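PDB 1VDM: purine phosphoribosyltransferase from Pyrococcus horikoshii, which probably transfers a phosphoribosyl group from phosphoribosyl pyrophosphate to a purine base, a reaction known from relatives in the type I phosphoribosyltransferase family. Local coordinates for residues Ala14-Ala19 with Ala41-His46; Lys122-Val127 with Arg135-Ile140; Leu53-Val58 with Ile73-His78; Leu6-Val11 with Val141-Glu146. All blocks are in the same frame, centred on the assembly; numbering follows the deposited sequence.

Contact 1: Ala14-Ala19 with Ala41-His46; sequences AIFALA and AVRLSH
Ile15 keeps CG2 anti to its backbone N and CG1 anti to its carbonyl carbon (chi1 -70°), and Arg43, with CG anti to its own carbonyl carbon, offers CB and CG to that branched side chain. These residues join two helices of the phosphoribosyltransferase alpha/beta fold, whose short segments approach to 10.2 Å between axes and cross at -47°. Apolar contacts dominate: Ile15 CD1 lies 3.8 Å from Arg43 CB, and Ile15 CG2 lies 3.9 Å from Leu44 CD2. No hydrogen bond spans the two segments. Beyond CG the Arg43 chain bends at chi2 and chi3, and the guanidinium ends beside Phe16. Phe16 CZ lies at the guanidinium edge, close to its plane, 3.5 Å from Arg43 NH2; the two planes stand 80° apart, so the groups are not stacked face on face. Arg43 NH1 makes a salt bridge to Asp12, one turn back on the helix that carries Phe16, which ties the charged end to the opposing helix. Phe16 itself stacks on Phe16 of a neighbouring subunit. Leu44 also packs on Val89 of the central sheet. Its CD2 methyl also meets Ala19, 4.1 Å from Ala19 CB.

Contact 2: Lys122-Val127 with Arg135-Ile140; sequences KPWTSV and RTEKWI
Lys122 and Thr136 bring their CA atoms to 5.4 Å where a type I beta turn, Lys122 to Thr125, faces the irregular run leading into strand 139-141. The turn is closed by Thr125 N donating to Lys122 O at 3.0 Å. Each segment also contains an ST turn: Val127 N donates to Thr125 OG1, and Lys138 N to Thr136 OG1. Across the gap no direct hydrogen bond forms; Lys122 does the bridging. Its CG is anti to the carbonyl carbon (chi1 -72°) and the chain is extended beyond it, running past Thr136 O and Lys138 O. At its end NZ donates to a water at 3.0 Å, which in turn donates to Glu137 O, also at 3.0 Å. The same NZ forms a salt bridge with Asp94, in the acidic sequence that matches the phosphoribosyl pyrophosphate motif of this family, and Trp124 NE1 bonds Asp94 too. An alanine at Lys122 would probably leave Asp94 OD1 without its cationic mate and the water without its donor. Pro123 CG sits over one face of the Arg135 guanidinium, and Pro123 crosses Glu137 at about a right angle. Trp124 meets Glu137 O at its ring edge, near the plane, through CH2 at 3.6 Å.

Contact 3: Leu53-Val58 with Ile73-His78; sequences LKVIDV and ITIPIH
Asp57 and Thr74 lie side by side with their side chains pointing the same way, Asp57 CB 3.7 Å from Thr74 CB. Ile75 joins them on that face, its CB 3.6 Å from Asp57 CB. The polar ends of Asp57 and Thr74 share a partner: Lys59 NZ makes a salt bridge to Asp57 OD1 and a hydrogen bond to Thr74 OG1, which would be expected to hold the two side chains in line. Val58 and Ile73 occupy the other face, a non-hydrogen-bonded antiparallel pair turned to helix 97-107. Further along, Ile56 and Ile77 cross at a slant, Ile56 CB 3.7 Å from Ile77 CG2. Ile77 puts CG1 between its backbone N and carbonyl carbon (chi1 54°), leaving CG2 anti to the carbonyl carbon and directed at strand 53-61. Lys54 reaches across with NZ to His78 O at 3.1 Å, approaching from 42° above the carbonyl plane. The backbone bond with sound geometry is Asp57 N to Ile75 O, 2.8 Å, in plane on a lone pair; Thr74 N and Ile75 N both donate weakly to Asp57 O. Two residues thus face one, a classic beta bulge, where the chain leaves the edge of the central sheet. In type I phosphoribosyltransferases such an antiparallel edge pair carries the flexible loop that closes over the active site.

Contact 4: Leu6-Val11 with Val141-Glu146; sequences LTWWQV and VFPWEE
Val141 O is gripped twice: Leu6 N donates to it at 3.2 Å with an N-H...O angle of 136°, and a water donates to it at 2.7 Å. That water also donates to Leu6 O at 3.0 Å, so the two backbones are joined directly and through solvent. Beyond this link the contact is apolar and centred on Pro143. One face of its neighbour Trp8 receives Pro143 CB over the five-membered ring in a CH-pi contact, while Val11 CG2 meets Pro143 CG at 3.5 Å. Trp144 CB lies 3.7 Å from Trp8 CZ2, and Trp144 CE3 comes near Trp8 CH2. The six-membered rings of the two indoles are inclined at 44°, an oblique pairing with neither stack nor edge-to-face geometry. Leu6 runs beside Phe142 and touches CE2 through its CD1. Trp8 NE1 reaches Asp12 of the second subunit, and the ring stacks on Trp8 of that subunit. An alanine in place of Trp8 would probably leave Pro143 CB without its aromatic cover and Asp12 of the second subunit without this N-H donor. Each segment is braced internally. Phe142 to Glu145 form a type I turn, with Glu145 OE2 accepting from Phe142 N at 2.9 Å. In the other segment Thr7 N donates to Gln10 OE1 at 2.7 Å and Gln10 N returns a bond to Thr7 OG1 at 2.9 Å: a capping box that starts helix 8-23 where it docks on the chain leaving strand 139-141.

Overall arrangement
Contact 4 spans the chain, and contacts 1, 3 and 2 follow one another in that order inside the loop it closes. Contacts 1 and 4 share helix 8-23, their centres 15 Å apart. Contact 1 touches contact 3 where Val42 and Ala41 pack on Leu53, linking helix 38-47 to strand 53-61 of the central mixed sheet. Contacts 2 and 4, with centres 17 Å apart, meet where Ile140 packs on Leu6. Contacts 2 and 3 lie on opposite sides of the chain's centre, 24 Å between centres. Contact 3 thus lies at the edge of the central sheet and contact 4 joins segments near the two ends of the chain, while contacts 1, 3 and 4 also adjoin the second subunit of the twelve-chain assembly.

Contact 1: Ala14-Ala19 with Ala41-His46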
loop_
_atom_site.group_PDB
_atom_site.type_symbol
_atom_site.label_atom_id
_atom_site.label_comp_id
_atom_site.label_asym_id
_atom_site.label_seq_id
_atom_site.Cartn_x
_atom_site.Cartn_y
_atom_site.Cartn_z
ATOM N N ALA G 14 30.057 11.916 8.729
ATOM C CA ALA G 14 30.874 13.094 8.968
ATOM C C ALA G 14 29.994 14.241 9.427
ATOM O O ALA G 14 30.363 14.998 10.325
ATOM C CB ALA G 14 31.617 13.489 7.698
ATOM N N ILE G 15 28.832 14.377 8.795
ATOM C CA ILE G 15 27.903 15.441 9.150
ATOM C C ILE G 15 27.338 15.226 10.550
ATOM O O ILE G 15 27.154 16.182 11.294
ATOM C CB ILE G 15 26.736 15.520 8.149
ATOM C CG1 ILE G 15 27.238 16.046 6.810
ATOM C CG2 ILE G 15 25.634 16.431 8.690
ATOM C CD1 ILE G 15 26.154 16.123 5.763
ATOM N N PHE G 16 27.067 13.972 10.905
ATOM C CA PHE G 16 26.532 13.666 12.230
ATOM C C PHE G 16 27.549 13.997 13.312
ATOM O O PHE G 16 27.187 14.509 14.379
ATOM C CB PHE G 16 26.099 12.188 12.334
ATOM C CG PHE G 16 24.677 11.938 11.876
ATOM C CD1 PHE G 16 23.602 12.561 12.518
ATOM C CD2 PHE G 16 24.409 11.112 10.778
ATOM C CE1 PHE G 16 22.275 12.369 12.069
ATOM C CE2 PHE G 16 23.090 10.914 10.324
ATOM C CZ PHE G 16 22.023 11.548 10.975
ATOM N N ALA G 17 28.819 13.716 13.028
ATOM C CA ALA G 17 29.903 13.996 13.967
ATOM C C ALA G 17 30.032 15.504 14.182
ATOM O O ALA G 17 30.178 15.978 15.306
ATOM C CB ALA G 17 31.212 13.423 13.434
ATOM N N LEU G 18 29.972 16.257 13.095
ATOM C CA LEU G 18 30.074 17.700 13.178
ATOM C C LEU G 18 28.918 18.243 14.002
ATOM O O LEU G 18 29.107 19.112 14.847
ATOM C CB LEU G 18 30.060 18.311 11.770
ATOM C CG LEU G 18 31.270 17.935 10.909
ATOM C CD1 LEU G 18 31.009 18.256 9.438
ATOM C CD2 LEU G 18 32.497 18.684 11.417
ATOM N N ALA G 19 27.720 17.728 13.750
ATOM C CA ALA G 19 26.523 18.159 14.470
ATOM C C ALA G 19 26.714 18.091 15.978
ATOM O O ALA G 19 26.480 19.072 16.674
ATOM C CB ALA G 19 25.332 17.307 14.067
ATOM N N ALA G 41 25.337 21.790 4.644
ATOM C CA ALA G 41 24.568 22.911 5.173
ATOM C C ALA G 41 23.101 22.561 5.412
ATOM O O ALA G 41 22.591 22.740 6.515
ATOM C CB ALA G 41 24.667 24.100 4.233
ATOM N N VAL G 42 22.428 22.074 4.373
ATOM C CA VAL G 42 21.024 21.694 4.479
ATOM C C VAL G 42 20.846 20.652 5.579
ATOM O O VAL G 42 19.986 20.801 6.439
ATOM C CB VAL G 42 20.481 21.133 3.128
ATOM C CG1 VAL G 42 19.181 20.379 3.344
ATOM C CG2 VAL G 42 20.241 22.278 2.165
ATOM N N ARG G 43 21.663 19.605 5.548
ATOM C CA ARG G 43 21.590 18.557 6.551
ATOM C C ARG G 43 21.783 19.112 7.967
ATOM O O ARG G 43 21.030 18.758 8.880
ATOM C CB ARG G 43 22.621 17.469 6.256
ATOM C CG ARG G 43 22.187 16.486 5.176
ATOM C CD ARG G 43 22.190 15.065 5.725
ATOM N NE ARG G 43 21.421 15.004 6.968
ATOM C CZ ARG G 43 21.514 14.029 7.861
ATOM N NH1 ARG G 43 22.344 13.018 7.654
ATOM N NH2 ARG G 43 20.791 14.077 8.971
ATOM N N LEU G 44 22.771 19.987 8.152
ATOM C CA LEU G 44 23.013 20.573 9.469
ATOM C C LEU G 44 21.855 21.483 9.894
ATOM O O LEU G 44 21.557 21.612 11.085
ATOM C CB LEU G 44 24.331 21.360 9.480
ATOM C CG LEU G 44 25.631 20.547 9.496
ATOM C CD1 LEU G 44 26.824 21.492 9.340
ATOM C CD2 LEU G 44 25.746 19.752 10.791
ATOM N N SER G 45 21.206 22.119 8.924
ATOM C CA SER G 45 20.073 22.988 9.230
ATOM C C SER G 45 18.960 22.160 9.881
ATOM O O SER G 45 18.318 22.608 10.827
ATOM C CB SER G 45 19.538 23.643 7.960
ATOM O OG SER G 45 18.442 24.485 8.266
ATOM N N HIS G 46 18.747 20.954 9.360
ATOM C CA HIS G 46 17.735 20.036 9.872
ATOM C C HIS G 46 18.160 19.431 11.213
ATOM O O HIS G 46 17.433 19.530 12.197
ATOM C CB HIS G 46 17.489 18.905 8.860
ATOM C CG HIS G 46 16.704 19.324 7.654
ATOM N ND1 HIS G 46 15.337 19.497 7.678
ATOM C CD2 HIS G 46 17.095 19.602 6.386
ATOM C CE1 HIS G 46 14.919 19.862 6.479
ATOM N NE2 HIS G 46 15.965 19.932 5.677
#

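Contact 2: Lys122-Val127 with Arg135-Ile140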
loop_
_atom_site.group_PDB
_atom_site.type_symbol
_atom_site.label_atom_id
_atom_site.label_comp_id
_atom_site.label_asym_id
_atom_site.label_seq_id
_atom_site.Cartn_x
_atom_site.Cartn_y
_atom_site.Cartn_z
ATOM N N LYS G 122 42.525 20.745 3.456
ATOM C CA LYS G 122 43.821 20.400 2.895
ATOM C C LYS G 122 44.884 21.179 3.674
ATOM O O LYS G 122 44.713 22.367 3.958
ATOM C CB LYS G 122 43.825 20.712 1.400
ATOM C CG LYS G 122 42.961 19.721 0.626
ATOM C CD LYS G 122 42.685 20.159 -0.790
ATOM C CE LYS G 122 42.049 19.032 -1.585
ATOM N NZ LYS G 122 41.860 19.402 -3.011
ATOM N N PRO G 123 45.986 20.505 4.046
ATOM C CA PRO G 123 47.130 21.025 4.808
ATOM C C PRO G 123 47.563 22.478 4.601
ATOM O O PRO G 123 47.904 23.174 5.558
ATOM C CB PRO G 123 48.245 20.044 4.460
ATOM C CG PRO G 123 47.516 18.759 4.310
ATOM C CD PRO G 123 46.295 19.166 3.508
ATOM N N TRP G 124 47.541 22.941 3.362
ATOM C CA TRP G 124 47.992 24.288 3.058
ATOM C C TRP G 124 46.993 25.419 3.177
ATOM O O TRP G 124 47.384 26.587 3.167
ATOM C CB TRP G 124 48.554 24.318 1.642
ATOM C CG TRP G 124 47.644 23.698 0.647
ATOM C CD1 TRP G 124 46.522 24.249 0.111
ATOM C CD2 TRP G 124 47.756 22.382 0.089
ATOM N NE1 TRP G 124 45.923 23.361 -0.748
ATOM C CE2 TRP G 124 46.659 22.205 -0.781
ATOM C CE3 TRP G 124 48.676 21.334 0.241
ATOM C CZ2 TRP G 124 46.456 21.020 -1.500
ATOM C CZ3 TRP G 124 48.473 20.156 -0.473
ATOM C CH2 TRP G 124 47.370 20.010 -1.333
ATOM N N THR G 125 45.712 25.086 3.286
ATOM C CA THR G 125 44.658 26.096 3.386
ATOM C C THR G 125 45.028 27.287 4.279
ATOM O O THR G 125 45.743 27.141 5.269
ATOM C CB THR G 125 43.368 25.475 3.938
ATOM O OG1 THR G 125 42.330 26.460 3.937
ATOM C CG2 THR G 125 43.582 24.991 5.359
ATOM N N SER G 126 44.532 28.465 3.921
ATOM C CA SER G 126 44.795 29.665 4.699
ATOM C C SER G 126 43.677 29.863 5.722
ATOM O O SER G 126 43.678 30.836 6.476
ATOM C CB SER G 126 44.875 30.889 3.786
ATOM O OG SER G 126 43.603 31.204 3.242
ATOM N N VAL G 127 42.717 28.941 5.726
ATOM C CA VAL G 127 41.594 28.994 6.658
ATOM C C VAL G 127 41.278 27.607 7.198
ATOM O O VAL G 127 40.497 26.853 6.604
ATOM C CB VAL G 127 40.314 29.566 5.997
ATOM C CG1 VAL G 127 39.118 29.357 6.911
ATOM C CG2 VAL G 127 40.488 31.050 5.727
ATOM N N ARG G 135 41.176 14.927 6.261
ATOM C CA ARG G 135 42.375 15.646 5.900
ATOM C C ARG G 135 43.103 14.894 4.804
ATOM O O ARG G 135 43.359 13.701 4.897
ATOM C CB ARG G 135 43.263 15.747 7.142
ATOM C CG ARG G 135 44.555 16.519 6.873
ATOM C CD ARG G 135 45.623 16.244 7.939
ATOM N NE ARG G 135 46.270 17.491 8.356
ATOM C CZ ARG G 135 47.585 17.620 8.100
ATOM N NH1 ARG G 135 48.240 16.647 7.489
ATOM N NH2 ARG G 135 48.226 18.731 8.470
ATOM N N THR G 136 43.358 15.615 3.719
ATOM C CA THR G 136 43.984 15.002 2.550
ATOM C C THR G 136 44.636 16.041 1.646
ATOM O O THR G 136 44.335 17.231 1.732
ATOM C CB THR G 136 42.940 14.212 1.698
ATOM O OG1 THR G 136 43.609 13.516 0.637
ATOM C CG2 THR G 136 41.913 15.166 1.089
ATOM N N GLU G 137 45.535 15.583 0.781
ATOM C CA GLU G 137 46.200 16.477 -0.160
ATOM C C GLU G 137 45.670 16.205 -1.568
ATOM O O GLU G 137 45.862 17.006 -2.486
ATOM C CB GLU G 137 47.715 16.269 -0.114
ATOM C CG GLU G 137 48.363 16.692 1.208
ATOM C CD GLU G 137 49.882 16.506 1.215
ATOM O OE1 GLU G 137 50.519 16.813 2.252
ATOM O OE2 GLU G 137 50.438 16.051 0.185
ATOM N N LYS G 138 44.986 15.074 -1.723
ATOM C CA LYS G 138 44.425 14.688 -3.008
ATOM C C LYS G 138 43.182 15.490 -3.350
ATOM O O LYS G 138 42.653 16.233 -2.516
ATOM C CB LYS G 138 44.057 13.208 -3.004
ATOM C CG LYS G 138 45.219 12.264 -2.791
ATOM C CD LYS G 138 44.775 10.838 -3.053
ATOM C CE LYS G 138 45.881 9.847 -2.778
ATOM N NZ LYS G 138 45.396 8.451 -2.962
ATOM N N TRP G 139 42.726 15.355 -4.593
ATOM C CA TRP G 139 41.511 16.038 -5.004
ATOM C C TRP G 139 40.357 15.139 -4.548
ATOM O O TRP G 139 40.389 13.912 -4.742
ATOM C CB TRP G 139 41.470 16.239 -6.519
ATOM C CG TRP G 139 40.167 16.818 -7.003
ATOM C CD1 TRP G 139 39.075 16.126 -7.445
ATOM C CD2 TRP G 139 39.806 18.205 -7.053
ATOM N NE1 TRP G 139 38.057 16.994 -7.766
ATOM C CE2 TRP G 139 38.478 18.276 -7.536
ATOM C CE3 TRP G 139 40.474 19.396 -6.736
ATOM C CZ2 TRP G 139 37.807 19.489 -7.712
ATOM C CZ3 TRP G 139 39.804 20.605 -6.910
ATOM C CH2 TRP G 139 38.482 20.639 -7.394
ATOM N N ILE G 140 39.355 15.749 -3.919
ATOM C CA ILE G 140 38.213 14.993 -3.421
ATOM C C ILE G 140 36.992 15.040 -4.331
ATOM O O ILE G 140 36.496 16.118 -4.673
ATOM C CB ILE G 140 37.756 15.494 -2.033
ATOM C CG1 ILE G 140 38.947 15.603 -1.090
ATOM C CG2 ILE G 140 36.735 14.519 -1.441
ATOM C CD1 ILE G 140 38.611 16.283 0.202
HETATM O O HOH W 1 44.375 18.584 -4.500
#

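Contact 3: Leu53-Val58 with Ile73-His78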
loop_
_atom_site.group_PDB
_atom_site.type_symbol
_atom_site.label_atom_id
_atom_site.label_comp_id
_atom_site.label_asym_id
_atom_site.label_seq_id
_atom_site.Cartn_x
_atom_site.Cartn_y
_atom_site.Cartn_z
ATOM N N LEU G 53 18.724 28.960 7.319
ATOM C CA LEU G 53 19.818 28.712 6.393
ATOM C C LEU G 53 19.964 29.831 5.367
ATOM O O LEU G 53 19.016 30.164 4.654
ATOM C CB LEU G 53 19.603 27.392 5.651
ATOM C CG LEU G 53 20.661 27.063 4.595
ATOM C CD1 LEU G 53 21.990 26.791 5.279
ATOM C CD2 LEU G 53 20.235 25.856 3.790
ATOM N N LYS G 54 21.155 30.415 5.308
ATOM C CA LYS G 54 21.433 31.467 4.345
ATOM C C LYS G 54 22.413 30.918 3.309
ATOM O O LYS G 54 23.328 30.165 3.645
ATOM C CB LYS G 54 22.009 32.699 5.047
ATOM C CG LYS G 54 20.951 33.496 5.792
ATOM C CD LYS G 54 21.509 34.763 6.414
ATOM C CE LYS G 54 20.398 35.590 7.053
ATOM N NZ LYS G 54 19.358 35.999 6.063
ATOM N N VAL G 55 22.202 31.270 2.046
ATOM C CA VAL G 55 23.074 30.785 0.990
ATOM C C VAL G 55 23.928 31.870 0.348
ATOM O O VAL G 55 23.450 32.966 0.039
ATOM C CB VAL G 55 22.263 30.086 -0.112
ATOM C CG1 VAL G 55 23.176 29.673 -1.253
ATOM C CG2 VAL G 55 21.563 28.869 0.466
ATOM N N ILE G 56 25.207 31.560 0.161
ATOM C CA ILE G 56 26.125 32.489 -0.480
ATOM C C ILE G 56 26.875 31.741 -1.577
ATOM O O ILE G 56 27.223 30.572 -1.411
ATOM C CB ILE G 56 27.136 33.089 0.530
ATOM C CG1 ILE G 56 27.843 34.288 -0.110
ATOM C CG2 ILE G 56 28.146 32.030 0.964
ATOM C CD1 ILE G 56 28.553 35.200 0.878
ATOM N N ASP G 57 27.092 32.406 -2.707
ATOM C CA ASP G 57 27.815 31.800 -3.825
ATOM C C ASP G 57 28.932 32.742 -4.248
ATOM O O ASP G 57 28.684 33.885 -4.641
ATOM C CB ASP G 57 26.875 31.543 -5.013
ATOM C CG ASP G 57 27.435 30.517 -6.007
ATOM O OD1 ASP G 57 26.692 30.131 -6.944
ATOM O OD2 ASP G 57 28.605 30.092 -5.853
ATOM N N VAL G 58 30.165 32.262 -4.145
ATOM C CA VAL G 58 31.327 33.054 -4.528
ATOM C C VAL G 58 31.962 32.430 -5.763
ATOM O O VAL G 58 32.179 31.221 -5.819
ATOM C CB VAL G 58 32.363 33.108 -3.390
ATOM C CG1 VAL G 58 33.537 33.973 -3.802
ATOM C CG2 VAL G 58 31.719 33.663 -2.129
ATOM N N ILE G 73 30.416 37.732 -6.253
ATOM C CA ILE G 73 29.369 37.084 -5.475
ATOM C C ILE G 73 28.079 36.863 -6.259
ATOM O O ILE G 73 27.271 37.778 -6.415
ATOM C CB ILE G 73 29.066 37.891 -4.201
ATOM C CG1 ILE G 73 30.330 37.957 -3.337
ATOM C CG2 ILE G 73 27.927 37.244 -3.427
ATOM C CD1 ILE G 73 30.138 38.601 -1.982
ATOM N N THR G 74 27.906 35.630 -6.739
ATOM C CA THR G 74 26.736 35.211 -7.517
ATOM C C THR G 74 25.445 35.327 -6.708
ATOM O O THR G 74 24.499 35.995 -7.123
ATOM C CB THR G 74 26.877 33.737 -7.981
ATOM O OG1 THR G 74 28.257 33.427 -8.197
ATOM C CG2 THR G 74 26.093 33.499 -9.271
ATOM N N ILE G 75 25.414 34.649 -5.564
ATOM C CA ILE G 75 24.260 34.666 -4.676
ATOM C C ILE G 75 24.677 35.278 -3.344
ATOM O O ILE G 75 25.464 34.695 -2.599
ATOM C CB ILE G 75 23.733 33.245 -4.421
ATOM C CG1 ILE G 75 23.381 32.575 -5.750
ATOM C CG2 ILE G 75 22.515 33.302 -3.510
ATOM C CD1 ILE G 75 22.938 31.138 -5.606
ATOM N N PRO G 76 24.150 36.467 -3.027
ATOM C CA PRO G 76 24.478 37.158 -1.780
ATOM C C PRO G 76 23.625 36.735 -0.594
ATOM O O PRO G 76 22.640 36.015 -0.743
ATOM C CB PRO G 76 24.231 38.612 -2.135
ATOM C CG PRO G 76 22.997 38.503 -2.966
ATOM C CD PRO G 76 23.304 37.321 -3.882
ATOM N N ILE G 77 24.026 37.189 0.586
ATOM C CA ILE G 77 23.283 36.920 1.802
ATOM C C ILE G 77 22.914 38.302 2.320
ATOM O O ILE G 77 23.669 39.255 2.132
ATOM C CB ILE G 77 24.135 36.161 2.854
ATOM C CG1 ILE G 77 25.440 36.906 3.129
ATOM C CG2 ILE G 77 24.407 34.746 2.374
ATOM C CD1 ILE G 77 26.311 36.226 4.159
ATOM N N HIS G 78 21.749 38.422 2.946
ATOM C CA HIS G 78 21.316 39.716 3.461
ATOM C C HIS G 78 20.879 39.676 4.922
ATOM O O HIS G 78 20.989 38.644 5.580
ATOM C CB HIS G 78 20.187 40.266 2.587
ATOM C CG HIS G 78 20.654 40.814 1.273
ATOM N ND1 HIS G 78 21.500 41.898 1.178
ATOM C CD2 HIS G 78 20.379 40.440 0.000
ATOM C CE1 HIS G 78 21.724 42.170 -0.096
ATOM N NE2 HIS G 78 21.055 41.299 -0.831
#

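Contact 4: Leu6-Val11 with Val141-Glu146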
loop_
_atom_site.group_PDB
_atom_site.type_symbol
_atom_site.label_atom_id
_atom_site.label_comp_id
_atom_site.label_asym_id
_atom_site.label_seq_id
_atom_site.Cartn_x
_atom_site.Cartn_y
_atom_site.Cartn_z
ATOM N N LEU G 6 34.662 10.135 -1.760
ATOM C CA LEU G 6 33.845 10.069 -0.548
ATOM C C LEU G 6 32.449 9.493 -0.821
ATOM O O LEU G 6 31.702 9.978 -1.661
ATOM C CB LEU G 6 33.725 11.482 0.023
ATOM C CG LEU G 6 34.935 11.876 0.872
ATOM C CD1 LEU G 6 34.682 13.140 1.697
ATOM C CD2 LEU G 6 35.342 10.790 1.866
ATOM N N THR G 7 32.049 8.444 -0.095
ATOM C CA THR G 7 30.700 7.861 -0.240
ATOM C C THR G 7 29.669 8.716 0.497
ATOM O O THR G 7 30.029 9.575 1.304
ATOM C CB THR G 7 30.597 6.463 0.373
ATOM O OG1 THR G 7 30.674 6.568 1.798
ATOM C CG2 THR G 7 31.689 5.573 -0.135
ATOM N N TRP G 8 28.387 8.486 0.221
ATOM C CA TRP G 8 27.334 9.244 0.909
ATOM C C TRP G 8 27.305 8.873 2.395
ATOM O O TRP G 8 27.032 9.723 3.232
ATOM C CB TRP G 8 25.951 8.988 0.287
ATOM C CG TRP G 8 25.614 9.871 -0.872
ATOM C CD1 TRP G 8 25.478 9.489 -2.177
ATOM C CD2 TRP G 8 25.376 11.283 -0.841
ATOM N NE1 TRP G 8 25.173 10.574 -2.960
ATOM C CE2 TRP G 8 25.104 11.688 -2.170
ATOM C CE3 TRP G 8 25.367 12.246 0.174
ATOM C CZ2 TRP G 8 24.827 13.015 -2.510
ATOM C CZ3 TRP G 8 25.093 13.569 -0.163
ATOM C CH2 TRP G 8 24.827 13.940 -1.498
ATOM N N TRP G 9 27.592 7.611 2.715
ATOM C CA TRP G 9 27.594 7.189 4.111
ATOM C C TRP G 9 28.746 7.902 4.829
ATOM O O TRP G 9 28.614 8.270 6.009
ATOM C CB TRP G 9 27.739 5.666 4.244
ATOM C CG TRP G 9 27.572 5.109 5.661
ATOM C CD1 TRP G 9 28.200 4.013 6.176
ATOM C CD2 TRP G 9 26.727 5.614 6.720
ATOM N NE1 TRP G 9 27.813 3.805 7.481
ATOM C CE2 TRP G 9 26.913 4.772 7.841
ATOM C CE3 TRP G 9 25.837 6.696 6.828
ATOM C CZ2 TRP G 9 26.246 4.975 9.057
ATOM C CZ3 TRP G 9 25.180 6.900 8.032
ATOM C CH2 TRP G 9 25.390 6.040 9.136
ATOM N N GLN G 10 29.862 8.106 4.120
ATOM C CA GLN G 10 30.992 8.815 4.698
ATOM C C GLN G 10 30.576 10.250 4.964
ATOM O O GLN G 10 30.945 10.827 5.985
ATOM C CB GLN G 10 32.213 8.802 3.765
ATOM C CG GLN G 10 33.013 7.503 3.790
ATOM C CD GLN G 10 34.196 7.526 2.841
ATOM O OE1 GLN G 10 34.030 7.721 1.634
ATOM N NE2 GLN G 10 35.402 7.323 3.382
ATOM N N VAL G 11 29.802 10.834 4.059
ATOM C CA VAL G 11 29.367 12.209 4.258
ATOM C C VAL G 11 28.314 12.318 5.372
ATOM O O VAL G 11 28.313 13.285 6.139
ATOM C CB VAL G 11 28.824 12.827 2.939
ATOM C CG1 VAL G 11 28.216 14.195 3.206
ATOM C CG2 VAL G 11 29.962 12.965 1.937
ATOM N N VAL G 141 36.514 13.863 -4.721
ATOM C CA VAL G 141 35.308 13.780 -5.536
ATOM C C VAL G 141 34.190 13.413 -4.570
ATOM O O VAL G 141 34.167 12.313 -4.027
ATOM C CB VAL G 141 35.391 12.686 -6.618
ATOM C CG1 VAL G 141 34.107 12.676 -7.422
ATOM C CG2 VAL G 141 36.587 12.931 -7.526
ATOM N N PHE G 142 33.280 14.349 -4.340
ATOM C CA PHE G 142 32.165 14.109 -3.434
ATOM C C PHE G 142 31.087 13.213 -4.059
ATOM O O PHE G 142 31.027 13.054 -5.285
ATOM C CB PHE G 142 31.576 15.441 -2.974
ATOM C CG PHE G 142 32.487 16.215 -2.080
ATOM C CD1 PHE G 142 33.214 17.302 -2.567
ATOM C CD2 PHE G 142 32.646 15.845 -0.745
ATOM C CE1 PHE G 142 34.087 18.018 -1.732
ATOM C CE2 PHE G 142 33.519 16.554 0.098
ATOM C CZ PHE G 142 34.239 17.641 -0.396
ATOM N N PRO G 143 30.208 12.627 -3.216
ATOM C CA PRO G 143 29.133 11.736 -3.672
ATOM C C PRO G 143 28.165 12.397 -4.649
ATOM O O PRO G 143 27.525 11.718 -5.446
ATOM C CB PRO G 143 28.426 11.336 -2.376
ATOM C CG PRO G 143 29.348 11.753 -1.288
ATOM C CD PRO G 143 30.016 12.974 -1.797
ATOM N N TRP G 144 28.058 13.718 -4.581
ATOM C CA TRP G 144 27.150 14.459 -5.456
ATOM C C TRP G 144 27.814 15.062 -6.699
ATOM O O TRP G 144 27.208 15.870 -7.405
ATOM C CB TRP G 144 26.479 15.575 -4.660
ATOM C CG TRP G 144 27.421 16.634 -4.206
ATOM C CD1 TRP G 144 27.836 17.733 -4.918
ATOM C CD2 TRP G 144 28.071 16.717 -2.926
ATOM N NE1 TRP G 144 28.708 18.497 -4.152
ATOM C CE2 TRP G 144 28.866 17.895 -2.928
ATOM C CE3 TRP G 144 28.059 15.915 -1.779
ATOM C CZ2 TRP G 144 29.634 18.283 -1.828
ATOM C CZ3 TRP G 144 28.829 16.307 -0.679
ATOM C CH2 TRP G 144 29.603 17.479 -0.716
ATOM N N GLU G 145 29.061 14.685 -6.959
ATOM C CA GLU G 145 29.774 15.211 -8.120
ATOM C C GLU G 145 29.910 14.195 -9.250
ATOM O O GLU G 145 30.049 13.002 -9.009
ATOM C CB GLU G 145 31.147 15.731 -7.683
ATOM C CG GLU G 145 31.068 17.105 -7.033
ATOM C CD GLU G 145 32.355 17.533 -6.334
ATOM O OE1 GLU G 145 32.455 18.733 -5.988
ATOM O OE2 GLU G 145 33.250 16.679 -6.125
ATOM N N GLU G 146 29.857 14.673 -10.488
ATOM C CA GLU G 146 29.992 13.793 -11.654
ATOM C C GLU G 146 31.483 13.591 -11.996
ATOM O O GLU G 146 32.337 14.356 -11.540
ATOM C CB GLU G 146 29.242 14.390 -12.857
ATOM C CG GLU G 146 27.710 14.516 -12.685
ATOM C CD GLU G 146 27.303 15.449 -11.546
ATOM O OE1 GLU G 146 27.715 16.631 -11.557
ATOM O OE2 GLU G 146 26.568 15.006 -10.633
HETATM O O HOH W 2 32.278 10.461 -4.542
#